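Long-range contacts in Cyp101j2 (Sphingobium yanoikuyae, PDB 5KYO), which is a haem-containing cytochrome P450 monooxygenase that probably hydroxylates the monoterpene 1,8-cineole: residues 132-140 against 244-255; 154-165 against 391-400. All coordinates share one frame; numbering follows the deposited sequence. Where two conformers were deposited one is given.

Contact 1 (132-140 against 244-255)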
loop_
_atom_site.group_PDB
_atom_site.type_symbol
_atom_site.label_atom_id
_atom_site.label_comp_id
_atom_site.label_asym_id
_atom_site.label_seq_id
_atom_site.Cartn_x
_atom_site.Cartn_y
_atom_site.Cartn_z
ATOM N N PRO A 132 1.237 13.487 17.414
ATOM C CA PRO A 132 0.146 14.405 17.057
ATOM C C PRO A 132 -0.217 14.318 15.586
ATOM O O PRO A 132 -1.371 14.538 15.233
ATOM C CB PRO A 132 0.712 15.784 17.373
ATOM C CG PRO A 132 2.034 15.536 18.085
ATOM C CD PRO A 132 2.501 14.213 17.640
ATOM N N PHE A 133 0.757 13.993 14.743
ATOM C CA PHE A 133 0.497 13.879 13.317
ATOM C C PHE A 133 -0.337 12.648 13.005
ATOM O O PHE A 133 -1.261 12.715 12.189
ATOM C CB PHE A 133 1.807 13.862 12.538
ATOM C CG PHE A 133 2.506 15.183 12.547
ATOM C CD1 PHE A 133 2.189 16.149 11.606
ATOM C CD2 PHE A 133 3.461 15.470 13.509
ATOM C CE1 PHE A 133 2.827 17.375 11.608
ATOM C CE2 PHE A 133 4.100 16.696 13.525
ATOM C CZ PHE A 133 3.781 17.650 12.569
ATOM N N ARG A 134 -0.015 11.540 13.671
ATOM C CA ARG A 134 -0.800 10.310 13.573
ATOM C C ARG A 134 -2.265 10.554 13.930
ATOM O O ARG A 134 -3.176 10.057 13.261
ATOM C CB ARG A 134 -0.214 9.237 14.487
ATOM C CG ARG A 134 -1.008 7.935 14.530
ATOM C CD ARG A 134 -0.578 7.070 15.706
ATOM N NE ARG A 134 -0.759 5.646 15.434
ATOM C CZ ARG A 134 -1.785 4.926 15.873
ATOM N NH1 ARG A 134 -2.722 5.499 16.616
ATOM N NH2 ARG A 134 -1.871 3.634 15.571
ATOM N N SER A 135 -2.496 11.319 14.987
ATOM C CA SER A 135 -3.867 11.680 15.363
ATOM C C SER A 135 -4.570 12.429 14.236
ATOM O O SER A 135 -5.710 12.123 13.888
ATOM C CB SER A 135 -3.873 12.528 16.638
ATOM O OG SER A 135 -3.377 11.784 17.738
ATOM N N LEU A 136 -3.865 13.394 13.659
ATOM C CA LEU A 136 -4.402 14.239 12.599
ATOM C C LEU A 136 -4.742 13.434 11.357
ATOM O O LEU A 136 -5.795 13.623 10.756
ATOM C CB LEU A 136 -3.400 15.327 12.237
ATOM C CG LEU A 136 -3.933 16.592 11.571
ATOM C CD1 LEU A 136 -4.650 17.479 12.581
ATOM C CD2 LEU A 136 -2.791 17.332 10.906
ATOM N N LEU A 137 -3.829 12.551 10.969
ATOM C CA LEU A 137 -4.045 11.674 9.817
ATOM C C LEU A 137 -5.225 10.742 10.035
ATOM O O LEU A 137 -6.112 10.612 9.175
ATOM C CB LEU A 137 -2.784 10.865 9.533
ATOM C CG LEU A 137 -1.865 11.472 8.471
ATOM C CD1 LEU A 137 -0.690 10.542 8.172
ATOM C CD2 LEU A 137 -2.652 11.769 7.205
ATOM N N ASN A 138 -5.247 10.102 11.201
ATOM C CA ASN A 138 -6.277 9.122 11.480
ATOM C C ASN A 138 -7.679 9.736 11.594
ATOM O O ASN A 138 -8.640 9.162 11.105
ATOM C CB ASN A 138 -5.922 8.334 12.736
ATOM C CG ASN A 138 -5.066 7.112 12.420
ATOM O OD1 ASN A 138 -5.589 6.074 12.041
ATOM N ND2 ASN A 138 -3.749 7.247 12.540
ATOM N N GLU A 139 -7.795 10.910 12.208
ATOM C CA GLU A 139 -9.124 11.504 12.381
ATOM C C GLU A 139 -9.681 12.072 11.073
ATOM O O GLU A 139 -10.885 11.991 10.822
ATOM C CB GLU A 139 -9.107 12.591 13.462
ATOM C CG GLU A 139 -8.460 13.913 13.065
ATOM C CD GLU A 139 -8.634 14.978 14.127
ATOM O OE1 GLU A 139 -9.436 15.913 13.905
ATOM O OE2 GLU A 139 -7.984 14.871 15.188
ATOM N N ASN A 140 -8.815 12.641 10.239
ATOM C CA ASN A 140 -9.263 13.276 9.004
ATOM C C ASN A 140 -9.606 12.311 7.868
ATOM O O ASN A 140 -10.247 12.707 6.902
ATOM C CB ASN A 140 -8.215 14.268 8.534
ATOM C CG ASN A 140 -8.302 15.580 9.290
ATOM O OD1 ASN A 140 -9.379 16.169 9.390
ATOM N ND2 ASN A 140 -7.190 16.011 9.874
ATOM N N ARG A 244 -9.552 21.241 7.053
ATOM C CA ARG A 244 -9.637 20.607 8.367
ATOM C C ARG A 244 -8.284 20.560 9.017
ATOM O O ARG A 244 -8.147 20.786 10.224
ATOM C CB ARG A 244 -10.224 19.189 8.256
ATOM C CG ARG A 244 -11.667 19.172 7.787
ATOM C CD ARG A 244 -12.330 17.816 8.014
ATOM N NE ARG A 244 -11.576 16.694 7.435
ATOM C CZ ARG A 244 -11.818 16.171 6.233
ATOM N NH1 ARG A 244 -12.780 16.673 5.466
ATOM N NH2 ARG A 244 -11.093 15.155 5.790
ATOM N N MET A 245 -7.265 20.279 8.218
ATOM C CA MET A 245 -5.909 20.237 8.740
ATOM C C MET A 245 -5.426 21.632 9.141
ATOM O O MET A 245 -4.750 21.789 10.158
ATOM C CB MET A 245 -4.969 19.608 7.712
ATOM C CG MET A 245 -5.155 18.105 7.622
ATOM S SD MET A 245 -4.092 17.327 6.398
ATOM C CE MET A 245 -4.476 18.279 4.927
ATOM N N ILE A 246 -5.800 22.628 8.342
ATOM C CA ILE A 246 -5.488 24.031 8.606
ATOM C C ILE A 246 -6.037 24.518 9.952
ATOM O O ILE A 246 -5.361 25.249 10.690
ATOM C CB ILE A 246 -6.051 24.943 7.488
ATOM C CG1 ILE A 246 -5.091 25.006 6.304
ATOM C CG2 ILE A 246 -6.271 26.351 7.994
ATOM C CD1 ILE A 246 -5.601 25.911 5.186
ATOM N N ASN A 247 -7.269 24.126 10.260
ATOM C CA ASN A 247 -7.898 24.510 11.519
ATOM C C ASN A 247 -7.581 23.548 12.649
ATOM O O ASN A 247 -8.148 23.649 13.736
ATOM C CB ASN A 247 -9.411 24.615 11.343
ATOM C CG ASN A 247 -9.797 25.647 10.314
ATOM O OD1 ASN A 247 -10.552 25.365 9.385
ATOM N ND2 ASN A 247 -9.258 26.853 10.462
ATOM N N GLY A 248 -6.680 22.609 12.390
ATOM C CA GLY A 248 -6.207 21.720 13.430
ATOM C C GLY A 248 -4.932 22.235 14.070
ATOM O O GLY A 248 -4.386 23.262 13.665
ATOM N N GLU A 249 -4.463 21.524 15.088
ATOM C CA GLU A 249 -3.165 21.795 15.700
ATOM C C GLU A 249 -2.445 20.470 15.893
ATOM O O GLU A 249 -3.066 19.411 15.797
ATOM C CB GLU A 249 -3.324 22.525 17.036
ATOM C CG GLU A 249 -4.038 23.861 16.930
ATOM C CD GLU A 249 -3.767 24.761 18.118
ATOM O OE1 GLU A 249 -3.847 24.275 19.266
ATOM O OE2 GLU A 249 -3.470 25.954 17.900
ATOM N N VAL A 250 -1.141 20.518 16.148
ATOM C CA VAL A 250 -0.422 19.308 16.526
ATOM C C VAL A 250 0.323 19.490 17.850
ATOM O O VAL A 250 0.094 18.741 18.804
ATOM C CB VAL A 250 0.557 18.855 15.418
ATOM C CG1 VAL A 250 -0.186 18.081 14.340
ATOM C CG2 VAL A 250 1.299 20.051 14.814
ATOM N N GLY A 251 1.185 20.497 17.925
ATOM C CA GLY A 251 1.872 20.796 19.167
ATOM C C GLY A 251 1.137 21.886 19.920
ATOM O O GLY A 251 1.695 22.532 20.804
ATOM N N GLY A 252 -0.130 22.088 19.576
ATOM C CA GLY A 252 -0.877 23.219 20.095
ATOM C C GLY A 252 -0.604 24.433 19.232
ATOM O O GLY A 252 -1.017 25.551 19.548
ATOM N N ARG A 253 0.115 24.193 18.138
ATOM C CA ARG A 253 0.408 25.199 17.127
ATOM C C ARG A 253 -0.183 24.759 15.799
ATOM O O ARG A 253 -0.278 23.549 15.521
ATOM C CB ARG A 253 1.917 25.405 16.972
ATOM C CG ARG A 253 2.673 24.103 16.680
ATOM C CD ARG A 253 3.930 24.329 15.836
ATOM N NE ARG A 253 4.603 23.073 15.484
ATOM C CZ ARG A 253 4.410 22.406 14.347
ATOM N NH1 ARG A 253 3.559 22.868 13.433
ATOM N NH2 ARG A 253 5.070 21.276 14.118
ATOM N N PRO A 254 -0.578 25.725 14.966
ATOM C CA PRO A 254 -1.056 25.388 13.621
ATOM C C PRO A 254 -0.034 24.605 12.782
ATOM O O PRO A 254 1.165 24.636 13.054
ATOM C CB PRO A 254 -1.322 26.761 12.999
ATOM C CG PRO A 254 -1.659 27.624 14.151
ATOM C CD PRO A 254 -0.803 27.143 15.293
ATOM N N LEU A 255 -0.507 23.908 11.760
ATOM C CA LEU A 255 0.412 23.334 10.780
ATOM C C LEU A 255 1.005 24.442 9.924
ATOM O O LEU A 255 0.331 25.417 9.608
ATOM C CB LEU A 255 -0.295 22.318 9.868
ATOM C CG LEU A 255 -0.706 20.936 10.364
ATOM C CD1 LEU A 255 -1.381 20.163 9.235
ATOM C CD2 LEU A 255 0.492 20.183 10.864
#
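Arg-244 and Asn-140 run antiparallel past one another and bond at two points. NE of the arginine donates to Asn-140 OD1 at 3.0 Å in a fairly straight bond (159°) close to the guanidinium plane, while NH2 makes a weak bond to Asn-140 O. The bend at chi3 (-53°) turns the guanidinium back onto the last turn of helix 132-140. A leucine in place of Arg-244 would probably leave Asn-140 OD1 without its donor, the weak ND2 bond to Leu-136 O alone holding the amide. Beside it, Leu-136 carries the apolar centre: its CD2 meets Leu-255 CD1 tip to tip at 3.6 Å, while Met-245 CG touches the same methyl from across. Val-250 fills the far end, its CB 3.6 Å from Pro-132 CB and its CG1 in a CH-pi contact over the Phe-133 face, 4.1 Å from the ring centroid. Arg-253 NH2 sits at the edge of that ring. In the second shell, Glu-239 O takes Arg-244 NH1, Glu-259 forms a salt bridge with Arg-253, and Leu-137 of helix 132-140 touches the haem. This is the P450 fold's packing of the haem-side C helix against the end of the H helix and the loop entering helix 257-270.

Contact 2 (154-165 against 391-400)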
loop_
_atom_site.group_PDB
_atom_site.type_symbol
_atom_site.label_atom_id
_atom_site.label_comp_id
_atom_site.label_asym_id
_atom_site.label_seq_id
_atom_site.Cartn_x
_atom_site.Cartn_y
_atom_site.Cartn_z
ATOM N N THR A 154 -18.738 5.460 -5.950
ATOM C CA THR A 154 -19.811 4.774 -6.669
ATOM C C THR A 154 -19.994 5.317 -8.084
ATOM O O THR A 154 -20.045 4.565 -9.038
ATOM C CB THR A 154 -21.129 4.877 -5.904
ATOM O OG1 THR A 154 -21.004 4.168 -4.665
ATOM C CG2 THR A 154 -22.286 4.288 -6.717
ATOM N N ASP A 155 -20.085 6.633 -8.222
ATOM C CA ASP A 155 -20.329 7.226 -9.536
ATOM C C ASP A 155 -19.173 7.001 -10.488
ATOM O O ASP A 155 -19.378 6.832 -11.687
ATOM C CB ASP A 155 -20.595 8.741 -9.409
ATOM C CG ASP A 155 -21.882 9.043 -8.674
ATOM O OD1 ASP A 155 -22.731 8.132 -8.557
ATOM O OD2 ASP A 155 -22.047 10.194 -8.221
ATOM N N LEU A 156 -17.952 7.036 -9.955
ATOM C CA LEU A 156 -16.752 6.825 -10.765
ATOM C C LEU A 156 -16.637 5.375 -11.267
ATOM O O LEU A 156 -16.430 5.148 -12.450
ATOM C CB LEU A 156 -15.513 7.196 -9.974
ATOM C CG LEU A 156 -14.195 7.156 -10.746
ATOM C CD1 LEU A 156 -14.323 7.887 -12.082
ATOM C CD2 LEU A 156 -13.079 7.760 -9.896
ATOM N N ALA A 157 -16.765 4.424 -10.344
ATOM C CA ALA A 157 -16.806 3.005 -10.675
ATOM C C ALA A 157 -17.849 2.722 -11.724
ATOM O O ALA A 157 -17.574 2.063 -12.710
ATOM C CB ALA A 157 -17.081 2.181 -9.432
ATOM N N VAL A 158 -19.067 3.224 -11.515
ATOM C CA VAL A 158 -20.154 2.967 -12.455
ATOM C C VAL A 158 -19.833 3.513 -13.839
ATOM O O VAL A 158 -20.060 2.844 -14.838
ATOM C CB VAL A 158 -21.502 3.592 -11.959
ATOM C CG1 VAL A 158 -22.537 3.637 -13.073
ATOM C CG2 VAL A 158 -22.040 2.839 -10.748
ATOM N N SER A 159 -19.305 4.738 -13.895
ATOM C CA SER A 159 -19.017 5.374 -15.172
ATOM C C SER A 159 -17.937 4.598 -15.920
ATOM O O SER A 159 -18.026 4.399 -17.131
ATOM C CB SER A 159 -18.609 6.844 -14.974
ATOM O OG SER A 159 -17.301 6.978 -14.432
ATOM N N LEU A 160 -16.934 4.137 -15.196
ATOM C CA LEU A 160 -15.862 3.395 -15.831
ATOM C C LEU A 160 -16.368 2.058 -16.361
ATOM O O LEU A 160 -16.073 1.695 -17.491
ATOM C CB LEU A 160 -14.702 3.186 -14.856
ATOM C CG LEU A 160 -14.024 4.500 -14.411
ATOM C CD1 LEU A 160 -13.159 4.265 -13.195
ATOM C CD2 LEU A 160 -13.179 5.059 -15.544
ATOM N N ILE A 161 -17.133 1.343 -15.548
ATOM C CA ILE A 161 -17.645 0.030 -15.953
ATOM C C ILE A 161 -18.588 0.156 -17.132
ATOM O O ILE A 161 -18.521 -0.640 -18.064
ATOM C CB ILE A 161 -18.375 -0.669 -14.779
ATOM C CG1 ILE A 161 -17.371 -0.962 -13.642
ATOM C CG2 ILE A 161 -19.139 -1.901 -15.264
ATOM C CD1 ILE A 161 -18.018 -1.252 -12.306
ATOM N N GLU A 162 -19.484 1.150 -17.113
ATOM C CA GLU A 162 -20.419 1.235 -18.228
ATOM C C GLU A 162 -19.675 1.588 -19.509
ATOM O O GLU A 162 -20.097 1.210 -20.611
ATOM C CB GLU A 162 -21.527 2.242 -17.939
ATOM C CG GLU A 162 -22.473 1.759 -16.879
ATOM C CD GLU A 162 -23.224 0.500 -17.290
ATOM O OE1 GLU A 162 -23.405 0.260 -18.506
ATOM O OE2 GLU A 162 -23.647 -0.244 -16.387
ATOM N N GLY A 163 -18.544 2.272 -19.343
ATOM C CA GLY A 163 -17.672 2.639 -20.442
ATOM C C GLY A 163 -17.193 1.452 -21.260
ATOM O O GLY A 163 -17.354 1.440 -22.476
ATOM N N PHE A 164 -16.616 0.443 -20.608
ATOM C CA PHE A 164 -16.044 -0.665 -21.359
ATOM C C PHE A 164 -16.898 -1.931 -21.399
ATOM O O PHE A 164 -16.533 -2.884 -22.074
ATOM C CB PHE A 164 -14.631 -1.017 -20.845
ATOM C CG PHE A 164 -14.491 -1.125 -19.333
ATOM C CD1 PHE A 164 -15.087 -2.157 -18.623
ATOM C CD2 PHE A 164 -13.695 -0.223 -18.641
ATOM C CE1 PHE A 164 -14.929 -2.263 -17.238
ATOM C CE2 PHE A 164 -13.529 -0.318 -17.264
ATOM C CZ PHE A 164 -14.146 -1.333 -16.560
ATOM N N ARG A 165 -18.004 -1.945 -20.662
ATOM C CA ARG A 165 -18.877 -3.121 -20.614
ATOM C C ARG A 165 -19.273 -3.645 -22.006
ATOM O O ARG A 165 -19.210 -4.864 -22.243
ATOM C CB ARG A 165 -20.137 -2.810 -19.776
ATOM C CG ARG A 165 -21.068 -4.028 -19.556
ATOM C CD ARG A 165 -22.301 -3.628 -18.739
ATOM N NE ARG A 165 -23.135 -4.777 -18.353
ATOM C CZ ARG A 165 -24.121 -5.271 -19.096
ATOM N NH1 ARG A 165 -24.393 -4.737 -20.286
ATOM N NH2 ARG A 165 -24.816 -6.323 -18.664
ATOM N N VAL A 391 -17.422 -0.790 -2.674
ATOM C CA VAL A 391 -18.188 -0.178 -3.756
ATOM C C VAL A 391 -17.801 -0.824 -5.079
ATOM O O VAL A 391 -18.651 -1.087 -5.945
ATOM C CB VAL A 391 -17.960 1.351 -3.823
ATOM C CG1 VAL A 391 -18.673 1.934 -5.025
ATOM C CG2 VAL A 391 -18.456 1.993 -2.551
ATOM N N VAL A 392 -16.511 -1.114 -5.228
ATOM C CA VAL A 392 -16.036 -1.643 -6.490
ATOM C C VAL A 392 -16.594 -3.042 -6.714
ATOM O O VAL A 392 -17.068 -3.354 -7.804
ATOM C CB VAL A 392 -14.483 -1.666 -6.566
ATOM C CG1 VAL A 392 -14.006 -2.581 -7.689
ATOM C CG2 VAL A 392 -13.950 -0.236 -6.767
ATOM N N LEU A 393 -16.541 -3.867 -5.671
ATOM C CA LEU A 393 -17.044 -5.224 -5.740
ATOM C C LEU A 393 -18.545 -5.180 -6.022
ATOM O O LEU A 393 -19.034 -5.924 -6.849
ATOM C CB LEU A 393 -16.772 -5.976 -4.443
ATOM C CG LEU A 393 -15.318 -6.438 -4.247
ATOM C CD1 LEU A 393 -15.123 -6.883 -2.815
ATOM C CD2 LEU A 393 -14.966 -7.548 -5.204
ATOM N N ARG A 394 -19.263 -4.289 -5.346
ATOM C CA ARG A 394 -20.718 -4.256 -5.499
ATOM C C ARG A 394 -21.127 -3.806 -6.893
ATOM O O ARG A 394 -21.969 -4.435 -7.528
ATOM C CB ARG A 394 -21.364 -3.345 -4.452
ATOM C CG ARG A 394 -21.318 -3.911 -3.043
ATOM C CD ARG A 394 -22.113 -3.069 -2.054
ATOM N NE ARG A 394 -21.846 -3.447 -0.669
ATOM C CZ ARG A 394 -22.552 -3.018 0.373
ATOM N NH1 ARG A 394 -23.579 -2.202 0.187
ATOM N NH2 ARG A 394 -22.237 -3.416 1.600
ATOM N N GLU A 395 -20.558 -2.704 -7.369
ATOM C CA GLU A 395 -20.904 -2.235 -8.714
ATOM C C GLU A 395 -20.384 -3.130 -9.839
ATOM O O GLU A 395 -21.019 -3.212 -10.883
ATOM C CB GLU A 395 -20.402 -0.809 -8.937
ATOM C CG GLU A 395 -20.974 0.179 -7.941
ATOM C CD GLU A 395 -22.499 0.275 -7.995
ATOM O OE1 GLU A 395 -23.094 -0.048 -9.044
ATOM O OE2 GLU A 395 -23.102 0.686 -6.989
ATOM N N TRP A 396 -19.225 -3.765 -9.660
ATOM C CA TRP A 396 -18.724 -4.643 -10.694
ATOM C C TRP A 396 -19.690 -5.826 -10.808
ATOM O O TRP A 396 -20.177 -6.140 -11.899
ATOM C CB TRP A 396 -17.279 -5.129 -10.411
ATOM C CG TRP A 396 -16.703 -5.884 -11.594
ATOM C CD1 TRP A 396 -16.996 -7.164 -11.972
ATOM C CD2 TRP A 396 -15.761 -5.393 -12.556
ATOM N NE1 TRP A 396 -16.306 -7.495 -13.105
ATOM C CE2 TRP A 396 -15.547 -6.421 -13.493
ATOM C CE3 TRP A 396 -15.094 -4.176 -12.728
ATOM C CZ2 TRP A 396 -14.673 -6.284 -14.567
ATOM C CZ3 TRP A 396 -14.226 -4.045 -13.804
ATOM C CH2 TRP A 396 -14.024 -5.091 -14.704
ATOM N N PHE A 397 -20.001 -6.464 -9.682
ATOM C CA PHE A 397 -20.808 -7.685 -9.746
ATOM C C PHE A 397 -22.261 -7.413 -10.163
ATOM O O PHE A 397 -22.923 -8.300 -10.689
ATOM C CB PHE A 397 -20.764 -8.438 -8.415
ATOM C CG PHE A 397 -19.581 -9.364 -8.311
ATOM C CD1 PHE A 397 -19.580 -10.576 -8.981
ATOM C CD2 PHE A 397 -18.453 -8.983 -7.609
ATOM C CE1 PHE A 397 -18.486 -11.422 -8.901
ATOM C CE2 PHE A 397 -17.347 -9.813 -7.536
ATOM C CZ PHE A 397 -17.355 -11.025 -8.176
ATOM N N ALA A 398 -22.744 -6.190 -9.970
ATOM C CA ALA A 398 -24.080 -5.857 -10.459
ATOM C C ALA A 398 -24.135 -5.865 -11.989
ATOM O O ALA A 398 -25.187 -6.181 -12.569
ATOM C CB ALA A 398 -24.537 -4.501 -9.939
ATOM N N ARG A 399 -23.016 -5.512 -12.622
ATOM C CA ARG A 399 -22.952 -5.236 -14.054
ATOM C C ARG A 399 -22.232 -6.286 -14.908
ATOM O O ARG A 399 -22.624 -6.521 -16.046
ATOM C CB ARG A 399 -22.275 -3.867 -14.292
ATOM C CG ARG A 399 -23.058 -2.700 -13.673
ATOM C CD ARG A 399 -22.344 -1.342 -13.694
ATOM N NE ARG A 399 -23.338 -0.290 -13.406
ATOM C CZ ARG A 399 -23.754 -0.021 -12.180
ATOM N NH1 ARG A 399 -23.231 -0.704 -11.171
ATOM N NH2 ARG A 399 -24.689 0.908 -11.949
ATOM N N ILE A 400 -21.153 -6.854 -14.376
ATOM C CA ILE A 400 -20.372 -7.911 -15.024
ATOM C C ILE A 400 -20.174 -9.041 -14.015
ATOM O O ILE A 400 -19.112 -9.178 -13.417
ATOM C CB ILE A 400 -19.000 -7.375 -15.539
ATOM C CG1 ILE A 400 -19.213 -6.114 -16.400
ATOM C CG2 ILE A 400 -18.238 -8.446 -16.324
ATOM C CD1 ILE A 400 -17.946 -5.290 -16.657
HETATM O O HOH W 1 -22.162 1.532 -4.672
#
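Arg-399 lies extended across helix 154-164, at about a right angle to the side chains of Val-158, Ile-161 and Glu-162. Its CD rests on Ile-161 CG2 at 3.6 Å, and one guanidinium face settles over Val-158 CG2. Glu-162 OE2 comes in at the guanidinium edge, 3.0 Å from Arg-399 NE, in a salt bridge whose hydrogen bond is weak, bent to 128°, the carboxylate and guanidinium planes being steeply inclined. Arg-165 reaches back with an extended chain, CG opposite the backbone N (chi1 -175°), and NE gives Arg-399 O a 2.9 Å bond from above the carbonyl plane. Helices 154-164 and 391-399 run at 34°; they are the D and L helices of the P450 fold, which form its four-helix bundle with the E helix and helix 273-288. On the inner side, Ile-161 sends CD1 to Trp-396 CA and CG1 to Trp-396 CE3, 4.0 Å away. Phe-164 brings CZ to 3.9 Å from Trp-396 CZ3, the two ring planes meeting obliquely; Phe-176 and Phe-283 also meet the indole. At the other end Thr-154 OG1 packs against Val-391 CG1, is bonded to Glu-150 O, and accepts from a water that also donates to Glu-395 OE2 at 2.6 Å.

Overall arrangement
Contacts 1 and 2 lie about 35 Å apart between centres and share no helix, yet helices 131-140 and 149-164, one from each, are consecutive in the chain. Both are partly buried and about 23 Å from the centre of the chain. Contact 1 is nearer the haem and joins a helix to a helix end and its following loop, with polar bonding confined to one corner of an apolar patch. Contact 2 packs helix against helix, its buried side rich in aromatic and aliphatic groups and its outer side held by charged side chains. An arginine reaches a backbone carbonyl across both, weakly in contact 1, but only contact 2 has a salt bridge between its segments.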